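Local coordinates for protein pyocin-S2 (Pseudomonas aeruginosa, PDB 5ODW) that kills sensitive bacteria by breaking down chromosomal DNA and blocking lipid synthesis, and is present here as its N-terminal, probably receptor-binding part without the nuclease domain, at residues C[47-52]-C[150-155]; C[119-124]-C[171-176]; C[131-136]-C[157-162]. All blocks are in the same frame, centred on the assembly; numbering follows the deposited sequence.

Contact 1: residues C[47-52]-C[150-155]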
ATOM      1  N   VAL C  47      -9.676  16.722  -6.331  1.00 24.89           N
ATOM      2  CA  VAL C  47      -9.650  17.039  -7.770  1.00 24.46           C
ATOM      3  C   VAL C  47     -11.021  17.606  -8.249  1.00 30.70           C
ATOM      4  O   VAL C  47     -11.068  18.751  -8.712  1.00 31.43           O
ATOM      5  CB  VAL C  47      -9.110  15.892  -8.668  1.00 25.34           C
ATOM      6  CG1 VAL C  47      -9.017  16.348 -10.114  1.00 26.42           C
ATOM      7  CG2 VAL C  47      -7.739  15.431  -8.196  1.00 23.61           C
ATOM      8  N   GLY C  48     -12.095  16.833  -8.060  1.00 26.89           N
ATOM      9  CA  GLY C  48     -13.458  17.205  -8.427  1.00 26.78           C
ATOM     10  C   GLY C  48     -13.864  18.586  -7.968  1.00 30.61           C
ATOM     11  O   GLY C  48     -14.257  19.415  -8.796  1.00 31.65           O
ATOM     12  N   THR C  49     -13.738  18.848  -6.643  1.00 26.87           N
ATOM     13  CA  THR C  49     -14.088  20.139  -6.028  1.00 27.42           C
ATOM     14  C   THR C  49     -13.073  21.235  -6.414  1.00 31.69           C
ATOM     15  O   THR C  49     -13.460  22.394  -6.548  1.00 32.46           O
ATOM     16  CB  THR C  49     -14.324  20.017  -4.508  1.00 32.86           C
ATOM     17  OG1 THR C  49     -13.124  19.598  -3.873  1.00 42.45           O
ATOM     18  CG2 THR C  49     -15.456  19.050  -4.154  1.00 25.08           C
ATOM     19  N   GLY C  50     -11.821  20.843  -6.662  1.00 27.09           N
ATOM     20  CA  GLY C  50     -10.770  21.755  -7.105  1.00 26.98           C
ATOM     21  C   GLY C  50     -11.042  22.332  -8.477  1.00 29.62           C
ATOM     22  O   GLY C  50     -10.863  23.534  -8.708  1.00 28.42           O
ATOM     23  N   MET C  51     -11.507  21.462  -9.382  1.00 26.40           N
ATOM     24  CA  MET C  51     -11.867  21.800 -10.753  1.00 26.95           C
ATOM     25  C   MET C  51     -13.124  22.672 -10.778  1.00 34.05           C
ATOM     26  O   MET C  51     -13.175  23.651 -11.535  1.00 32.86           O
ATOM     27  CB  MET C  51     -12.020  20.525 -11.600  1.00 29.09           C
ATOM     28  CG  MET C  51     -10.670  19.842 -11.978  1.00 32.60           C
ATOM     29  SD  MET C  51      -9.202  20.883 -12.359  1.00 36.94           S
ATOM     30  CE  MET C  51      -9.684  21.609 -13.923  1.00 34.68           C
ATOM     31  N   GLN C  52     -14.108  22.334  -9.892  1.00 33.55           N
ATOM     32  CA  GLN C  52     -15.387  23.016  -9.636  1.00 34.19           C
ATOM     33  C   GLN C  52     -15.126  24.441  -9.106  1.00 39.07           C
ATOM     34  O   GLN C  52     -15.800  25.376  -9.541  1.00 40.67           O
ATOM     35  CB  GLN C  52     -16.192  22.205  -8.604  1.00 35.27           C
ATOM     36  CG  GLN C  52     -17.597  22.715  -8.290  1.00 59.59           C
ATOM     37  CD  GLN C  52     -18.092  22.188  -6.954  1.00 82.75           C
ATOM     38  OE1 GLN C  52     -18.206  20.966  -6.734  1.00 72.26           O
ATOM     39  NE2 GLN C  52     -18.393  23.100  -6.025  1.00 79.81           N
ATOM     40  N   LYS C 150      -2.585  16.643  -3.298  1.00 37.18           N
ATOM     41  CA  LYS C 150      -2.923  17.486  -2.152  1.00 36.88           C
ATOM     42  C   LYS C 150      -4.043  18.490  -2.443  1.00 38.52           C
ATOM     43  O   LYS C 150      -4.579  18.543  -3.555  1.00 37.18           O
ATOM     44  CB  LYS C 150      -1.678  18.168  -1.552  1.00 40.88           C
ATOM     45  CG  LYS C 150      -0.872  19.073  -2.471  1.00 48.07           C
ATOM     46  CD  LYS C 150       0.496  19.336  -1.844  1.00 55.86           C
ATOM     47  CE  LYS C 150       1.233  20.467  -2.504  1.00 57.12           C
ATOM     48  NZ  LYS C 150       2.432  20.843  -1.729  1.00 60.71           N
ATOM     49  N   PHE C 151      -4.432  19.230  -1.391  1.00 34.21           N
ATOM     50  CA  PHE C 151      -5.495  20.217  -1.382  1.00 33.03           C
ATOM     51  C   PHE C 151      -5.283  21.331  -2.398  1.00 36.10           C
ATOM     52  O   PHE C 151      -4.190  21.885  -2.487  1.00 36.94           O
ATOM     53  CB  PHE C 151      -5.706  20.759   0.034  1.00 35.21           C
ATOM     54  CG  PHE C 151      -6.911  21.655   0.147  1.00 36.69           C
ATOM     55  CD1 PHE C 151      -8.193  21.145  -0.013  1.00 38.69           C
ATOM     56  CD2 PHE C 151      -6.764  23.016   0.382  1.00 38.37           C
ATOM     57  CE1 PHE C 151      -9.303  21.986   0.074  1.00 40.05           C
ATOM     58  CE2 PHE C 151      -7.878  23.849   0.470  1.00 41.15           C
ATOM     59  CZ  PHE C 151      -9.136  23.335   0.301  1.00 38.93           C
ATOM     60  N   TYR C 152      -6.356  21.655  -3.146  1.00 32.04           N
ATOM     61  CA  TYR C 152      -6.405  22.628  -4.232  1.00 32.36           C
ATOM     62  C   TYR C 152      -6.097  24.058  -3.827  1.00 40.66           C
ATOM     63  O   TYR C 152      -5.467  24.765  -4.604  1.00 43.22           O
ATOM     64  CB  TYR C 152      -7.736  22.557  -4.999  1.00 33.04           C
ATOM     65  CG  TYR C 152      -8.987  22.800  -4.181  1.00 35.18           C
ATOM     66  CD1 TYR C 152      -9.506  24.085  -4.026  1.00 37.65           C
ATOM     67  CD2 TYR C 152      -9.712  21.736  -3.646  1.00 35.53           C
ATOM     68  CE1 TYR C 152     -10.668  24.315  -3.289  1.00 37.79           C
ATOM     69  CE2 TYR C 152     -10.896  21.951  -2.936  1.00 37.08           C
ATOM     70  CZ  TYR C 152     -11.357  23.245  -2.743  1.00 44.13           C
ATOM     71  OH  TYR C 152     -12.512  23.460  -2.037  1.00 46.40           O
ATOM     72  N   GLY C 153      -6.519  24.453  -2.631  1.00 38.76           N
ATOM     73  CA  GLY C 153      -6.356  25.789  -2.057  1.00 40.17           C
ATOM     74  C   GLY C 153      -5.171  26.645  -2.465  1.00 46.04           C
ATOM     75  O   GLY C 153      -5.367  27.775  -2.930  1.00 46.85           O
ATOM     76  N   GLU C 154      -3.932  26.124  -2.285  1.00 41.83           N
ATOM     77  CA  GLU C 154      -2.697  26.861  -2.616  1.00 41.42           C
ATOM     78  C   GLU C 154      -2.526  27.083  -4.118  1.00 40.91           C
ATOM     79  O   GLU C 154      -2.080  28.154  -4.528  1.00 42.27           O
ATOM     80  CB  GLU C 154      -1.438  26.207  -1.986  1.00 43.82           C
ATOM     81  CG  GLU C 154      -1.011  24.867  -2.586  1.00 55.30           C
ATOM     82  CD  GLU C 154      -0.254  23.927  -1.670  1.00 70.44           C
ATOM     83  OE1 GLU C 154      -0.810  22.856  -1.331  1.00 62.43           O
ATOM     84  OE2 GLU C 154       0.898  24.257  -1.304  1.00 56.99           O
ATOM     85  N   PHE C 155      -2.901  26.079  -4.928  1.00 32.44           N
ATOM     86  CA  PHE C 155      -2.798  26.100  -6.388  1.00 30.75           C
ATOM     87  C   PHE C 155      -3.755  27.099  -6.980  1.00 34.34           C
ATOM     88  O   PHE C 155      -3.335  27.929  -7.802  1.00 35.27           O
ATOM     89  CB  PHE C 155      -3.062  24.700  -6.985  1.00 30.81           C
ATOM     90  CG  PHE C 155      -2.099  23.672  -6.466  1.00 31.13           C
ATOM     91  CD1 PHE C 155      -0.773  23.652  -6.905  1.00 34.49           C
ATOM     92  CD2 PHE C 155      -2.491  22.760  -5.494  1.00 31.45           C
ATOM     93  CE1 PHE C 155       0.137  22.722  -6.394  1.00 35.28           C
ATOM     94  CE2 PHE C 155      -1.581  21.824  -4.990  1.00 34.46           C
ATOM     95  CZ  PHE C 155      -0.275  21.808  -5.448  1.00 33.40           C
TER
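The Tyr152 ring lies with one face over Gly50, at the first turn of helix 47-70. The contact belongs to an elongated helical domain. It joins the start of helix 47-70 to the turn that closes the hairpin of helices 133-148 and 153-204. Gly50 CA sits 3.9 Å from the centroid of the Tyr152 ring, 27° off the ring normal, which makes this a CH-pi contact. The CA is displaced toward the CG–CD2 bond: Gly50 CA is 3.6 Å from both Tyr152 CG and Tyr152 CD2. With no side chain on Gly50, the two backbones come close, and Gly50 CA and Tyr152 CA are 5.3 Å apart. Tyr152 CG stands between its own backbone N and carbonyl carbon (chi1 59°), and this lays the ring over Gly50 of helix 47-70. Thr49 meets the ring further out. Its OG1 is 3.4 Å from Tyr152 CE2, and the two side chains cross at about a right angle. The ring also touches Tyr141 and Leu145 of helix 133-148. Tyr141 OH hydrogen-bonds to Gly50 O, so the same helix holds the glycine through its carbonyl. The second protein of the assembly, probably the cell-surface receptor, packs close by against Val47, Thr49, Met51 and Phe155. It also supplies an acidic partner to Lys150 NZ, which makes a long salt bridge with Glu154 OE2 as well. The opposite face of the Tyr152 ring is taken by its sequence neighbour, with Phe151 CE1 3.4 Å above the ring plane and offset toward the rim.

Contact 2: residues C[119-124]-C[171-176]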
ATOM      1  N   ALA C 119       6.729  46.528 -13.429  1.00 61.14           N
ATOM      2  CA  ALA C 119       6.875  45.708 -12.218  1.00 60.16           C
ATOM      3  C   ALA C 119       6.395  44.270 -12.451  1.00 62.46           C
ATOM      4  O   ALA C 119       6.998  43.333 -11.918  1.00 62.76           O
ATOM      5  CB  ALA C 119       6.115  46.340 -11.060  1.00 60.01           C
ATOM      6  N   ILE C 120       5.312  44.103 -13.251  1.00 57.24           N
ATOM      7  CA  ILE C 120       4.722  42.811 -13.614  1.00 55.98           C
ATOM      8  C   ILE C 120       5.641  42.156 -14.652  1.00 62.90           C
ATOM      9  O   ILE C 120       6.042  41.008 -14.470  1.00 62.91           O
ATOM     10  CB  ILE C 120       3.239  42.949 -14.125  1.00 56.78           C
ATOM     11  CG1 ILE C 120       2.328  43.605 -13.075  1.00 56.04           C
ATOM     12  CG2 ILE C 120       2.654  41.596 -14.571  1.00 55.41           C
ATOM     13  CD1 ILE C 120       0.995  44.152 -13.633  1.00 64.23           C
ATOM     14  N   GLU C 121       5.985  42.899 -15.720  1.00 61.26           N
ATOM     15  CA  GLU C 121       6.835  42.423 -16.811  1.00 62.92           C
ATOM     16  C   GLU C 121       8.270  42.059 -16.385  1.00 68.40           C
ATOM     17  O   GLU C 121       8.797  41.061 -16.886  1.00 69.55           O
ATOM     18  CB  GLU C 121       6.843  43.416 -17.976  1.00 65.16           C
ATOM     19  CG  GLU C 121       5.553  43.401 -18.776  1.00 74.65           C
ATOM     20  CD  GLU C 121       5.548  44.245 -20.036  1.00103.24           C
ATOM     21  OE1 GLU C 121       5.848  45.459 -19.951  1.00104.63           O
ATOM     22  OE2 GLU C 121       5.196  43.695 -21.106  1.00 95.50           O
ATOM     23  N   ASP C 122       8.882  42.826 -15.451  1.00 64.42           N
ATOM     24  CA  ASP C 122      10.250  42.575 -14.978  1.00 65.87           C
ATOM     25  C   ASP C 122      10.315  41.595 -13.780  1.00 68.60           C
ATOM     26  O   ASP C 122      11.210  41.699 -12.932  1.00 70.44           O
ATOM     27  CB  ASP C 122      11.021  43.885 -14.698  1.00 69.13           C
ATOM     28  CG  ASP C 122      11.731  44.465 -15.915  1.00 83.71           C
ATOM     29  OD1 ASP C 122      12.893  44.065 -16.179  1.00 87.52           O
ATOM     30  OD2 ASP C 122      11.141  45.335 -16.585  1.00 90.01           O
ATOM     31  N   ARG C 123       9.396  40.608 -13.755  1.00 61.18           N
ATOM     32  CA  ARG C 123       9.369  39.537 -12.760  1.00 59.09           C
ATOM     33  C   ARG C 123      10.123  38.372 -13.379  1.00 62.87           C
ATOM     34  O   ARG C 123      10.030  38.193 -14.602  1.00 61.81           O
ATOM     35  CB  ARG C 123       7.938  39.072 -12.475  1.00 56.03           C
ATOM     36  CG  ARG C 123       7.140  39.947 -11.530  1.00 63.50           C
ATOM     37  CD  ARG C 123       5.752  39.370 -11.313  1.00 66.89           C
ATOM     38  NE  ARG C 123       5.078  39.044 -12.576  1.00 71.59           N
ATOM     39  CZ  ARG C 123       4.008  38.262 -12.676  1.00 82.86           C
ATOM     40  NH1 ARG C 123       3.468  38.016 -13.863  1.00 69.37           N
ATOM     41  NH2 ARG C 123       3.469  37.722 -11.592  1.00 68.24           N
ATOM     42  N   PRO C 124      10.836  37.543 -12.567  1.00 60.93           N
ATOM     43  CA  PRO C 124      11.567  36.392 -13.136  1.00 61.02           C
ATOM     44  C   PRO C 124      10.675  35.432 -13.917  1.00 58.63           C
ATOM     45  O   PRO C 124       9.537  35.192 -13.526  1.00 56.08           O
ATOM     46  CB  PRO C 124      12.190  35.717 -11.907  1.00 63.95           C
ATOM     47  CG  PRO C 124      11.407  36.226 -10.739  1.00 67.75           C
ATOM     48  CD  PRO C 124      11.033  37.619 -11.102  1.00 63.24           C
ATOM     49  N   ILE C 171      -4.610  45.227 -19.595  1.00 42.97           N
ATOM     50  CA  ILE C 171      -5.303  46.492 -19.370  1.00 42.96           C
ATOM     51  C   ILE C 171      -4.295  47.672 -19.341  1.00 48.37           C
ATOM     52  O   ILE C 171      -4.428  48.590 -20.150  1.00 48.70           O
ATOM     53  CB  ILE C 171      -6.205  46.397 -18.091  1.00 44.89           C
ATOM     54  CG1 ILE C 171      -7.321  45.308 -18.213  1.00 44.58           C
ATOM     55  CG2 ILE C 171      -6.784  47.752 -17.684  1.00 45.31           C
ATOM     56  CD1 ILE C 171      -8.279  45.367 -19.454  1.00 50.62           C
ATOM     57  N   TYR C 172      -3.278  47.617 -18.444  1.00 45.62           N
ATOM     58  CA  TYR C 172      -2.217  48.630 -18.304  1.00 46.20           C
ATOM     59  C   TYR C 172      -1.540  48.954 -19.653  1.00 52.80           C
ATOM     60  O   TYR C 172      -1.387  50.136 -19.959  1.00 55.23           O
ATOM     61  CB  TYR C 172      -1.140  48.191 -17.290  1.00 47.17           C
ATOM     62  CG  TYR C 172      -1.518  48.202 -15.818  1.00 47.54           C
ATOM     63  CD1 TYR C 172      -2.121  49.319 -15.240  1.00 49.42           C
ATOM     64  CD2 TYR C 172      -1.101  47.181 -14.967  1.00 47.56           C
ATOM     65  CE1 TYR C 172      -2.396  49.369 -13.872  1.00 49.96           C
ATOM     66  CE2 TYR C 172      -1.374  47.215 -13.601  1.00 47.81           C
ATOM     67  CZ  TYR C 172      -2.023  48.309 -13.056  1.00 53.78           C
ATOM     68  OH  TYR C 172      -2.266  48.349 -11.703  1.00 50.62           O
ATOM     69  N   LYS C 173      -1.165  47.914 -20.463  1.00 47.34           N
ATOM     70  CA  LYS C 173      -0.549  48.042 -21.799  1.00 47.43           C
ATOM     71  C   LYS C 173      -1.441  48.872 -22.733  1.00 51.74           C
ATOM     72  O   LYS C 173      -0.931  49.723 -23.464  1.00 53.23           O
ATOM     73  CB  LYS C 173      -0.324  46.650 -22.440  1.00 49.75           C
ATOM     74  CG  LYS C 173       1.135  46.213 -22.613  1.00 52.71           C
ATOM     75  CD  LYS C 173       1.214  44.826 -23.282  1.00 60.42           C
ATOM     76  CE  LYS C 173       2.539  44.098 -23.126  1.00 64.77           C
ATOM     77  NZ  LYS C 173       2.376  42.618 -23.214  1.00 66.18           N
ATOM     78  N   ALA C 174      -2.770  48.613 -22.705  1.00 47.15           N
ATOM     79  CA  ALA C 174      -3.791  49.292 -23.510  1.00 46.98           C
ATOM     80  C   ALA C 174      -4.093  50.713 -23.012  1.00 49.70           C
ATOM     81  O   ALA C 174      -4.365  51.599 -23.831  1.00 49.80           O
ATOM     82  CB  ALA C 174      -5.063  48.470 -23.526  1.00 47.23           C
ATOM     83  N   GLN C 175      -4.061  50.920 -21.671  1.00 43.64           N
ATOM     84  CA  GLN C 175      -4.300  52.217 -21.028  1.00 42.33           C
ATOM     85  C   GLN C 175      -3.226  53.229 -21.392  1.00 47.55           C
ATOM     86  O   GLN C 175      -3.545  54.406 -21.566  1.00 47.00           O
ATOM     87  CB  GLN C 175      -4.414  52.079 -19.506  1.00 42.39           C
ATOM     88  CG  GLN C 175      -5.787  51.592 -19.048  1.00 45.01           C
ATOM     89  CD  GLN C 175      -5.953  51.595 -17.553  1.00 49.14           C
ATOM     90  OE1 GLN C 175      -6.877  52.199 -17.020  1.00 45.61           O
ATOM     91  NE2 GLN C 175      -5.099  50.884 -16.841  1.00 36.62           N
ATOM     92  N   ILE C 176      -1.954  52.769 -21.518  1.00 45.29           N
ATOM     93  CA  ILE C 176      -0.806  53.601 -21.912  1.00 45.33           C
ATOM     94  C   ILE C 176      -1.018  54.105 -23.354  1.00 50.74           C
ATOM     95  O   ILE C 176      -0.770  55.279 -23.624  1.00 51.41           O
ATOM     96  CB  ILE C 176       0.565  52.887 -21.680  1.00 48.19           C
ATOM     97  CG1 ILE C 176       0.776  52.591 -20.176  1.00 46.52           C
ATOM     98  CG2 ILE C 176       1.725  53.753 -22.213  1.00 50.51           C
ATOM     99  CD1 ILE C 176       1.728  51.546 -19.852  1.00 43.88           C
TER
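Ile120 leads from helix 96-121 to the ring of Tyr172 on helix 153-204. Its CB bond points toward that helix. CG1 continues anti to the carbonyl carbon (chi1 -58°), and CD1 at the tip makes the contact. Ile120 CD1 is 3.9 Å from Tyr172 CE2 and equally far from CD2 of the same ring. It comes in at the edge of the ring, near its plane, and the two side chains cross at about a right angle. Asp22 and Ala169 also touch Ile120, while Tyr172 rests on Ser116. The next residue works at the surface. Glu121 and Lys173 both extend their chains toward each other. Glu121 OE2 lies 3.4 Å from Lys173 CE and 3.7 Å from Lys173 NZ, so the salt bridge is long. Just past the helix end, Arg123 turns back to the carbonyl of Ile120. Arg123 NE donates to Ile120 O at 2.9 Å, with an N-H...O angle of 150°. It approaches in the carbonyl plane, on a lone pair, though the oxygen is tilted 16° from the guanidinium plane. Here the last turn of helix 96-121 packs on the middle of the long helix 153-204, which runs antiparallel to it. The apolar touch lies on the inside of this helix pair and the charged pair at its surface.

Contact 3: residues C[131-136]-C[157-162]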
ATOM      1  N   SER C 131       3.282  34.629 -21.183  1.00 52.39           N
ATOM      2  CA  SER C 131       2.198  35.335 -21.851  1.00 51.84           C
ATOM      3  C   SER C 131       1.046  34.388 -22.149  1.00 56.77           C
ATOM      4  O   SER C 131      -0.120  34.757 -22.066  1.00 55.05           O
ATOM      5  CB  SER C 131       2.702  35.979 -23.144  1.00 53.97           C
ATOM      6  OG  SER C 131       3.279  35.017 -24.001  1.00 60.10           O
ATOM      7  N   ASP C 132       1.398  33.167 -22.518  1.00 55.33           N
ATOM      8  CA  ASP C 132       0.438  32.122 -22.850  1.00 55.45           C
ATOM      9  C   ASP C 132      -0.164  31.450 -21.627  1.00 56.66           C
ATOM     10  O   ASP C 132      -0.865  30.453 -21.745  1.00 55.30           O
ATOM     11  CB  ASP C 132       1.129  31.063 -23.712  1.00 59.77           C
ATOM     12  CG  ASP C 132       0.160  30.051 -24.286  1.00 78.66           C
ATOM     13  OD1 ASP C 132      -1.059  30.319 -24.287  1.00 81.53           O
ATOM     14  OD2 ASP C 132       0.622  28.986 -24.746  1.00 85.67           O
ATOM     15  N   PHE C 133       0.106  32.000 -20.451  1.00 51.87           N
ATOM     16  CA  PHE C 133      -0.377  31.415 -19.208  1.00 49.56           C
ATOM     17  C   PHE C 133      -1.897  31.306 -19.093  1.00 52.49           C
ATOM     18  O   PHE C 133      -2.401  30.302 -18.600  1.00 51.71           O
ATOM     19  CB  PHE C 133       0.173  32.191 -18.013  1.00 50.46           C
ATOM     20  CG  PHE C 133      -0.509  31.863 -16.720  1.00 50.19           C
ATOM     21  CD1 PHE C 133      -0.387  30.609 -16.161  1.00 52.36           C
ATOM     22  CD2 PHE C 133      -1.268  32.810 -16.066  1.00 50.75           C
ATOM     23  CE1 PHE C 133      -1.012  30.303 -14.973  1.00 51.68           C
ATOM     24  CE2 PHE C 133      -1.896  32.512 -14.878  1.00 51.71           C
ATOM     25  CZ  PHE C 133      -1.768  31.258 -14.330  1.00 49.28           C
ATOM     26  N   PRO C 134      -2.634  32.323 -19.555  1.00 47.54           N
ATOM     27  CA  PRO C 134      -4.093  32.239 -19.444  1.00 46.23           C
ATOM     28  C   PRO C 134      -4.612  31.041 -20.218  1.00 50.92           C
ATOM     29  O   PRO C 134      -5.513  30.347 -19.763  1.00 51.27           O
ATOM     30  CB  PRO C 134      -4.559  33.534 -20.101  1.00 48.20           C
ATOM     31  CG  PRO C 134      -3.431  34.477 -19.891  1.00 52.07           C
ATOM     32  CD  PRO C 134      -2.189  33.649 -20.008  1.00 48.70           C
ATOM     33  N   GLN C 135      -4.037  30.808 -21.386  1.00 48.13           N
ATOM     34  CA  GLN C 135      -4.393  29.661 -22.230  1.00 48.28           C
ATOM     35  C   GLN C 135      -4.075  28.340 -21.552  1.00 49.62           C
ATOM     36  O   GLN C 135      -4.851  27.392 -21.658  1.00 49.11           O
ATOM     37  CB  GLN C 135      -3.670  29.739 -23.595  1.00 51.83           C
ATOM     38  CG  GLN C 135      -4.078  30.928 -24.469  1.00 72.38           C
ATOM     39  CD  GLN C 135      -3.206  32.147 -24.266  1.00 97.97           C
ATOM     40  OE1 GLN C 135      -2.131  32.286 -24.862  1.00 93.17           O
ATOM     41  NE2 GLN C 135      -3.683  33.090 -23.469  1.00 93.70           N
ATOM     42  N   LYS C 136      -2.937  28.298 -20.837  1.00 45.58           N
ATOM     43  CA  LYS C 136      -2.354  27.120 -20.195  1.00 44.31           C
ATOM     44  C   LYS C 136      -2.760  26.881 -18.729  1.00 45.44           C
ATOM     45  O   LYS C 136      -2.583  25.763 -18.250  1.00 44.79           O
ATOM     46  CB  LYS C 136      -0.817  27.153 -20.327  1.00 47.81           C
ATOM     47  CG  LYS C 136      -0.327  27.098 -21.791  1.00 65.13           C
ATOM     48  CD  LYS C 136      -0.120  25.675 -22.335  1.00 70.72           C
ATOM     49  CE  LYS C 136       0.025  25.652 -23.836  1.00 79.44           C
ATOM     50  NZ  LYS C 136      -1.295  25.609 -24.526  1.00 86.07           N
ATOM     51  N   ASP C 157      -5.322  29.649  -5.458  1.00 29.27           N
ATOM     52  CA  ASP C 157      -4.984  31.011  -5.062  1.00 29.69           C
ATOM     53  C   ASP C 157      -3.851  31.564  -5.913  1.00 33.91           C
ATOM     54  O   ASP C 157      -3.933  32.707  -6.364  1.00 33.99           O
ATOM     55  CB  ASP C 157      -4.660  31.089  -3.561  1.00 32.60           C
ATOM     56  CG  ASP C 157      -5.881  31.134  -2.640  1.00 45.30           C
ATOM     57  OD1 ASP C 157      -7.018  31.270  -3.161  1.00 43.93           O
ATOM     58  OD2 ASP C 157      -5.696  31.066  -1.386  1.00 52.79           O
ATOM     59  N   ARG C 158      -2.831  30.726  -6.194  1.00 30.02           N
ATOM     60  CA  ARG C 158      -1.693  31.105  -7.034  1.00 29.71           C
ATOM     61  C   ARG C 158      -2.114  31.364  -8.482  1.00 33.20           C
ATOM     62  O   ARG C 158      -1.740  32.396  -9.024  1.00 32.12           O
ATOM     63  CB  ARG C 158      -0.542  30.082  -6.934  1.00 27.19           C
ATOM     64  CG  ARG C 158       0.754  30.557  -7.602  1.00 34.27           C
ATOM     65  CD  ARG C 158       1.857  30.960  -6.630  1.00 38.19           C
ATOM     66  NE  ARG C 158       3.176  30.921  -7.281  1.00 45.24           N
ATOM     67  CZ  ARG C 158       3.864  31.992  -7.664  1.00 70.84           C
ATOM     68  NH1 ARG C 158       3.391  33.211  -7.429  1.00 67.87           N
ATOM     69  NH2 ARG C 158       5.038  31.854  -8.269  1.00 63.23           N
ATOM     70  N   HIS C 159      -2.892  30.443  -9.098  1.00 31.39           N
ATOM     71  CA  HIS C 159      -3.357  30.587 -10.487  1.00 31.93           C
ATOM     72  C   HIS C 159      -4.209  31.839 -10.679  1.00 35.68           C
ATOM     73  O   HIS C 159      -4.078  32.498 -11.706  1.00 35.19           O
ATOM     74  CB  HIS C 159      -4.115  29.340 -10.978  1.00 32.22           C
ATOM     75  CG  HIS C 159      -3.239  28.238 -11.492  1.00 35.84           C
ATOM     76  ND1 HIS C 159      -3.203  27.911 -12.836  1.00 37.88           N
ATOM     77  CD2 HIS C 159      -2.450  27.371 -10.818  1.00 37.12           C
ATOM     78  CE1 HIS C 159      -2.373  26.884 -12.938  1.00 36.70           C
ATOM     79  NE2 HIS C 159      -1.901  26.523 -11.753  1.00 36.68           N
ATOM     80  N   MET C 160      -5.061  32.178  -9.688  1.00 33.03           N
ATOM     81  CA  MET C 160      -5.943  33.350  -9.765  1.00 33.40           C
ATOM     82  C   MET C 160      -5.158  34.657  -9.557  1.00 37.36           C
ATOM     83  O   MET C 160      -5.323  35.579 -10.355  1.00 37.32           O
ATOM     84  CB  MET C 160      -7.185  33.224  -8.850  1.00 35.70           C
ATOM     85  CG  MET C 160      -8.129  32.010  -9.154  1.00 39.39           C
ATOM     86  SD  MET C 160      -8.828  31.711 -10.820  1.00 43.98           S
ATOM     87  CE  MET C 160      -7.610  30.706 -11.533  1.00 40.69           C
ATOM     88  N   SER C 161      -4.258  34.721  -8.548  1.00 34.11           N
ATOM     89  CA  SER C 161      -3.372  35.882  -8.315  1.00 34.76           C
ATOM     90  C   SER C 161      -2.500  36.173  -9.551  1.00 40.68           C
ATOM     91  O   SER C 161      -2.351  37.331  -9.929  1.00 41.86           O
ATOM     92  CB  SER C 161      -2.487  35.671  -7.086  1.00 37.93           C
ATOM     93  OG  SER C 161      -3.257  35.548  -5.899  1.00 48.39           O
ATOM     94  N   GLU C 162      -1.973  35.113 -10.195  1.00 38.38           N
ATOM     95  CA  GLU C 162      -1.135  35.152 -11.402  1.00 39.43           C
ATOM     96  C   GLU C 162      -1.916  35.555 -12.664  1.00 44.27           C
ATOM     97  O   GLU C 162      -1.311  36.078 -13.597  1.00 44.80           O
ATOM     98  CB  GLU C 162      -0.419  33.798 -11.615  1.00 41.05           C
ATOM     99  CG  GLU C 162       0.718  33.513 -10.640  1.00 48.98           C
ATOM    100  CD  GLU C 162       1.940  34.411 -10.734  1.00 62.50           C
ATOM    101  OE1 GLU C 162       2.258  34.885 -11.850  1.00 63.69           O
ATOM    102  OE2 GLU C 162       2.588  34.626  -9.684  1.00 49.50           O
TER
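Phe133 turns CG anti to its backbone N, and this chi1 of 167° sends the ring across to helix 153-204. His159 sets CG beside its own N, and its chi1 of -84° brings the imidazole up next to the phenyl. The two rings form an oblique aromatic pair. The centroids are 5.7 Å apart and the planes are 41° from each other. Phe133 CE1 is 3.9 Å from His159 ND1. The outer end of the phenyl ring meets the backbone of the long helix: Phe133 CZ is 3.7 Å from His159 O, which lies at the ring edge and in its plane. One turn further on, Phe133 CE2 touches Glu162 CB at 3.8 Å. The glutamate then bends at chi2, which takes its carboxylate away from the phenyl ring. Glu162 OE2 forms a salt bridge with Arg158 NH1 at 2.8 Å, and Glu162 OE1 forms another with Arg123 NH2. The acid is thus gripped on both oxygens, and the two arginines would be expected to favour its charged form. His159 is also held at both nitrogens. ND1 hydrogen-bonds to Ser137 OG and NE2 to Gln144 OE1, which fixes the turn of the imidazole. Tyr141 and Tyr128 each pair edge-to-face with it. On another side of the long helix, Ser161 OG donates to Asp157 O at 3.0 Å. The whole is a buried aromatic cluster between the two antiparallel arms of the helical hairpin, with Tyr128 of the preceding loop against it.

Helix 153-204 is common to all three contacts. Contact 1 lies at its start, contact 3 about two turns on and contact 2 further along, with the centres of contacts 1 and 2 about 29 Å apart. Contact 3 is buried. The other two are only partly so, and contact 1 lies against the second protein over most of its residues. Their chemistry differs accordingly. Contact 1 sets an aromatic face on a glycine, contact 3 pairs a phenyl ring with an imidazole whose nitrogens are hydrogen-bonded, and contact 2 adds an exposed charged pair to one apolar touch. An arginine–glutamate salt bridge joins contacts 2 and 3. Contact 3 is nested within the loop that contact 2 closes.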